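P91 (Metagenome, PDB 4ZI5) hydrolyses phosphotriesters as a promiscuous activity of a dienelactone hydrolase-like enzyme with the alpha/beta-hydrolase fold. Local coordinates at residues S123-C131 against W238-F249. Sequence-based numbering, arbitrary orientation. Where two conformers were deposited one is given.
Sequences SKVAAIGFC and WTAMCNLFSELF
Trp238 and Phe245 on the helix and Phe249 just beyond it turn their rings to segment 123-131. Trp238 carries Met241 CE over the centre of one face, 3.5 Å above its plane, while CZ3 at its edge approaches Phe130 CZ at 4.5 Å. Phe245 has Met241 O over one face, displaced toward the rim, and at its edge CZ meets Ile128 CG2 at 3.7 Å. At the edge of Phe249, CZ lies 3.9 Å from Ala126 CB. Its CE1 also comes 3.8 Å from Lys124 CB. With chi1 of -62° Phe249 CG is anti to the carbonyl carbon, which swings the ring back to the strand just after the helix ends. With only a methyl at Phe249, as in alanine, Lys124 CB and Ala126 CB would probably lose their apolar partner, opening a gap beside Ala126. The side chains of Ile128 and Met241 cross at about a right angle, CG2 3.9 Å from SD; Leu65 and Val151 touch both. The axes of strand 125-130 and helix 238-248 run antiparallel (169°), 11.0 Å apart at closest approach, as expected for a helix packed on the central sheet of an alpha/beta hydrolase. No hydrogen bond joins the segments, so apolar packing joins the helix to the strand leading to Cys131, the probable nucleophile-elbow residue.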
loop_
_atom_site.group_PDB
_atom_site.type_symbol
_atom_site.label_atom_id
_atom_site.label_comp_id
_atom_site.label_asym_id
_atom_site.label_seq_id
_atom_site.Cartn_x
_atom_site.Cartn_y
_atom_site.Cartn_z
ATOM N N SER A 123 16.076 5.798 -20.325
ATOM C CA SER A 123 15.032 4.797 -20.495
ATOM C C SER A 123 14.387 4.406 -19.171
ATOM O O SER A 123 13.376 3.709 -19.180
ATOM C CB SER A 123 15.577 3.527 -21.178
ATOM O OG SER A 123 16.419 2.765 -20.311
ATOM N N LYS A 124 15.001 4.780 -18.046
ATOM C CA LYS A 124 14.544 4.380 -16.708
ATOM C C LYS A 124 14.377 5.624 -15.839
ATOM O O LYS A 124 15.216 5.919 -14.961
ATOM C CB LYS A 124 15.542 3.427 -16.061
ATOM C CG LYS A 124 15.618 2.064 -16.780
ATOM C CD LYS A 124 16.540 1.124 -16.028
ATOM C CE LYS A 124 16.760 -0.172 -16.804
ATOM N NZ LYS A 124 16.890 -1.284 -15.829
ATOM N N VAL A 125 13.266 6.325 -16.061
ATOM C CA VAL A 125 12.984 7.522 -15.292
ATOM C C VAL A 125 11.624 7.478 -14.611
ATOM O O VAL A 125 10.692 6.841 -15.089
ATOM C CB VAL A 125 13.103 8.780 -16.160
ATOM C CG1 VAL A 125 14.581 9.000 -16.528
ATOM C CG2 VAL A 125 12.208 8.696 -17.383
ATOM N N ALA A 126 11.539 8.131 -13.464
ATOM C CA ALA A 126 10.305 8.183 -12.683
ATOM C C ALA A 126 10.154 9.572 -12.085
ATOM O O ALA A 126 11.039 10.418 -12.212
ATOM C CB ALA A 126 10.327 7.134 -11.570
ATOM N N ALA A 127 9.009 9.826 -11.472
ATOM C CA ALA A 127 8.775 11.098 -10.796
ATOM C C ALA A 127 8.014 10.854 -9.517
ATOM O O ALA A 127 7.094 10.033 -9.463
ATOM C CB ALA A 127 7.983 12.059 -11.661
ATOM N N ILE A 128 8.420 11.558 -8.484
ATOM C CA ILE A 128 7.667 11.585 -7.256
ATOM C C ILE A 128 7.299 13.023 -6.968
ATOM O O ILE A 128 7.912 13.976 -7.499
ATOM C CB ILE A 128 8.417 10.930 -6.074
ATOM C CG1 ILE A 128 9.620 11.764 -5.587
ATOM C CG2 ILE A 128 8.814 9.527 -6.451
ATOM C CD1 ILE A 128 10.198 11.295 -4.268
ATOM N N GLY A 129 6.269 13.208 -6.163
ATOM C CA GLY A 129 5.902 14.537 -5.745
ATOM C C GLY A 129 5.080 14.614 -4.487
ATOM O O GLY A 129 4.336 13.676 -4.135
ATOM N N PHE A 130 5.180 15.777 -3.845
ATOM C CA PHE A 130 4.562 16.029 -2.534
ATOM C C PHE A 130 3.567 17.162 -2.664
ATOM O O PHE A 130 3.933 18.229 -3.119
ATOM C CB PHE A 130 5.638 16.375 -1.519
ATOM C CG PHE A 130 6.671 15.302 -1.400
ATOM C CD1 PHE A 130 7.748 15.283 -2.243
ATOM C CD2 PHE A 130 6.523 14.273 -0.467
ATOM C CE1 PHE A 130 8.682 14.270 -2.167
ATOM C CE2 PHE A 130 7.470 13.280 -0.356
ATOM C CZ PHE A 130 8.547 13.265 -1.225
ATOM N N CYS A 131 2.303 16.897 -2.317
ATOM C CA CYS A 131 1.207 17.897 -2.401
ATOM C C CYS A 131 0.997 18.371 -3.819
ATOM O O CYS A 131 0.729 17.555 -4.689
ATOM C CB CYS A 131 1.461 19.096 -1.486
ATOM S SG CYS A 131 1.794 18.487 0.099
ATOM N N TRP A 238 7.106 5.882 1.868
ATOM C CA TRP A 238 8.451 5.819 1.307
ATOM C C TRP A 238 8.831 4.374 0.972
ATOM O O TRP A 238 9.382 4.092 -0.095
ATOM C CB TRP A 238 9.459 6.470 2.263
ATOM C CG TRP A 238 10.798 6.679 1.663
ATOM C CD1 TRP A 238 11.918 5.934 1.862
ATOM C CD2 TRP A 238 11.156 7.716 0.746
ATOM N NE1 TRP A 238 12.978 6.467 1.146
ATOM C CE2 TRP A 238 12.531 7.553 0.440
ATOM C CE3 TRP A 238 10.452 8.768 0.152
ATOM C CZ2 TRP A 238 13.208 8.419 -0.429
ATOM C CZ3 TRP A 238 11.136 9.628 -0.690
ATOM C CH2 TRP A 238 12.498 9.438 -0.980
ATOM N N THR A 239 8.505 3.450 1.866
ATOM C CA THR A 239 8.821 2.038 1.630
ATOM C C THR A 239 8.039 1.548 0.407
ATOM O O THR A 239 8.607 0.854 -0.438
ATOM C CB THR A 239 8.513 1.183 2.856
ATOM O OG1 THR A 239 9.328 1.604 3.965
ATOM C CG2 THR A 239 8.773 -0.306 2.578
ATOM N N ALA A 240 6.761 1.934 0.294
ATOM C CA ALA A 240 5.960 1.498 -0.876
ATOM C C ALA A 240 6.601 2.018 -2.178
ATOM O O ALA A 240 6.682 1.279 -3.175
ATOM C CB ALA A 240 4.528 1.938 -0.771
ATOM N N MET A 241 7.049 3.272 -2.150
ATOM C CA MET A 241 7.747 3.867 -3.291
ATOM C C MET A 241 9.026 3.098 -3.648
ATOM O O MET A 241 9.241 2.749 -4.816
ATOM C CB MET A 241 8.110 5.334 -2.995
ATOM C CG MET A 241 8.862 6.060 -4.108
ATOM S SD MET A 241 9.963 7.316 -3.401
ATOM C CE MET A 241 11.249 6.283 -2.708
ATOM N N CYS A 242 9.853 2.856 -2.645
ATOM C CA CYS A 242 11.098 2.111 -2.800
ATOM C C CYS A 242 10.888 0.711 -3.373
ATOM O O CYS A 242 11.609 0.284 -4.296
ATOM C CB CYS A 242 11.803 2.049 -1.465
ATOM S SG CYS A 242 13.398 1.272 -1.522
ATOM N N ASN A 243 9.871 0.022 -2.866
ATOM C CA ASN A 243 9.480 -1.279 -3.409
ATOM C C ASN A 243 9.066 -1.248 -4.867
ATOM O O ASN A 243 9.496 -2.123 -5.667
ATOM C CB ASN A 243 8.364 -1.920 -2.564
ATOM C CG ASN A 243 8.806 -2.299 -1.144
ATOM O OD1 ASN A 243 7.983 -2.356 -0.227
ATOM N ND2 ASN A 243 10.095 -2.586 -0.957
ATOM N N LEU A 244 8.249 -0.265 -5.243
ATOM C CA LEU A 244 7.830 -0.129 -6.618
ATOM C C LEU A 244 9.026 0.134 -7.554
ATOM O O LEU A 244 9.108 -0.452 -8.616
ATOM C CB LEU A 244 6.797 0.987 -6.772
ATOM C CG LEU A 244 6.207 1.200 -8.167
ATOM C CD1 LEU A 244 5.383 -0.020 -8.597
ATOM C CD2 LEU A 244 5.350 2.459 -8.193
ATOM N N PHE A 245 9.942 1.019 -7.155
ATOM C CA PHE A 245 11.119 1.281 -7.948
ATOM C C PHE A 245 12.023 0.036 -8.094
ATOM O O PHE A 245 12.531 -0.220 -9.187
ATOM C CB PHE A 245 11.932 2.446 -7.349
ATOM C CG PHE A 245 11.261 3.783 -7.454
ATOM C CD1 PHE A 245 10.095 3.980 -8.187
ATOM C CD2 PHE A 245 11.846 4.886 -6.826
ATOM C CE1 PHE A 245 9.518 5.240 -8.284
ATOM C CE2 PHE A 245 11.270 6.136 -6.922
ATOM C CZ PHE A 245 10.104 6.313 -7.640
ATOM N N SER A 246 12.194 -0.723 -7.014
ATOM C CA SER A 246 13.010 -1.947 -7.060
ATOM C C SER A 246 12.380 -2.983 -7.983
ATOM O O SER A 246 13.078 -3.614 -8.780
ATOM C CB SER A 246 13.229 -2.521 -5.663
ATOM O OG SER A 246 12.062 -3.115 -5.151
ATOM N N GLU A 247 11.061 -3.116 -7.907
ATOM C CA GLU A 247 10.307 -4.008 -8.803
ATOM C C GLU A 247 10.466 -3.609 -10.286
ATOM O O GLU A 247 10.684 -4.463 -11.160
ATOM C CB GLU A 247 8.817 -3.987 -8.413
ATOM C CG GLU A 247 7.891 -4.801 -9.332
ATOM C CD GLU A 247 6.420 -4.456 -9.155
ATOM O OE1 GLU A 247 5.952 -4.125 -8.037
ATOM O OE2 GLU A 247 5.690 -4.505 -10.164
ATOM N N LEU A 248 10.280 -2.336 -10.582
ATOM C CA LEU A 248 10.232 -1.891 -11.976
ATOM C C LEU A 248 11.589 -1.595 -12.634
ATOM O O LEU A 248 11.720 -1.760 -13.851
ATOM C CB LEU A 248 9.318 -0.686 -12.104
ATOM C CG LEU A 248 7.867 -0.918 -11.758
ATOM C CD1 LEU A 248 7.165 0.420 -11.757
ATOM C CD2 LEU A 248 7.183 -1.907 -12.706
ATOM N N PHE A 249 12.558 -1.124 -11.863
ATOM C CA PHE A 249 13.912 -0.915 -12.361
ATOM C C PHE A 249 14.792 -2.136 -12.120
ATOM O O PHE A 249 14.505 -2.981 -11.253
ATOM C CB PHE A 249 14.567 0.313 -11.697
ATOM C CG PHE A 249 13.852 1.613 -11.976
ATOM C CD1 PHE A 249 13.428 1.941 -13.255
ATOM C CD2 PHE A 249 13.619 2.523 -10.950
ATOM C CE1 PHE A 249 12.772 3.135 -13.511
ATOM C CE2 PHE A 249 12.965 3.724 -11.205
ATOM C CZ PHE A 249 12.547 4.021 -12.490
#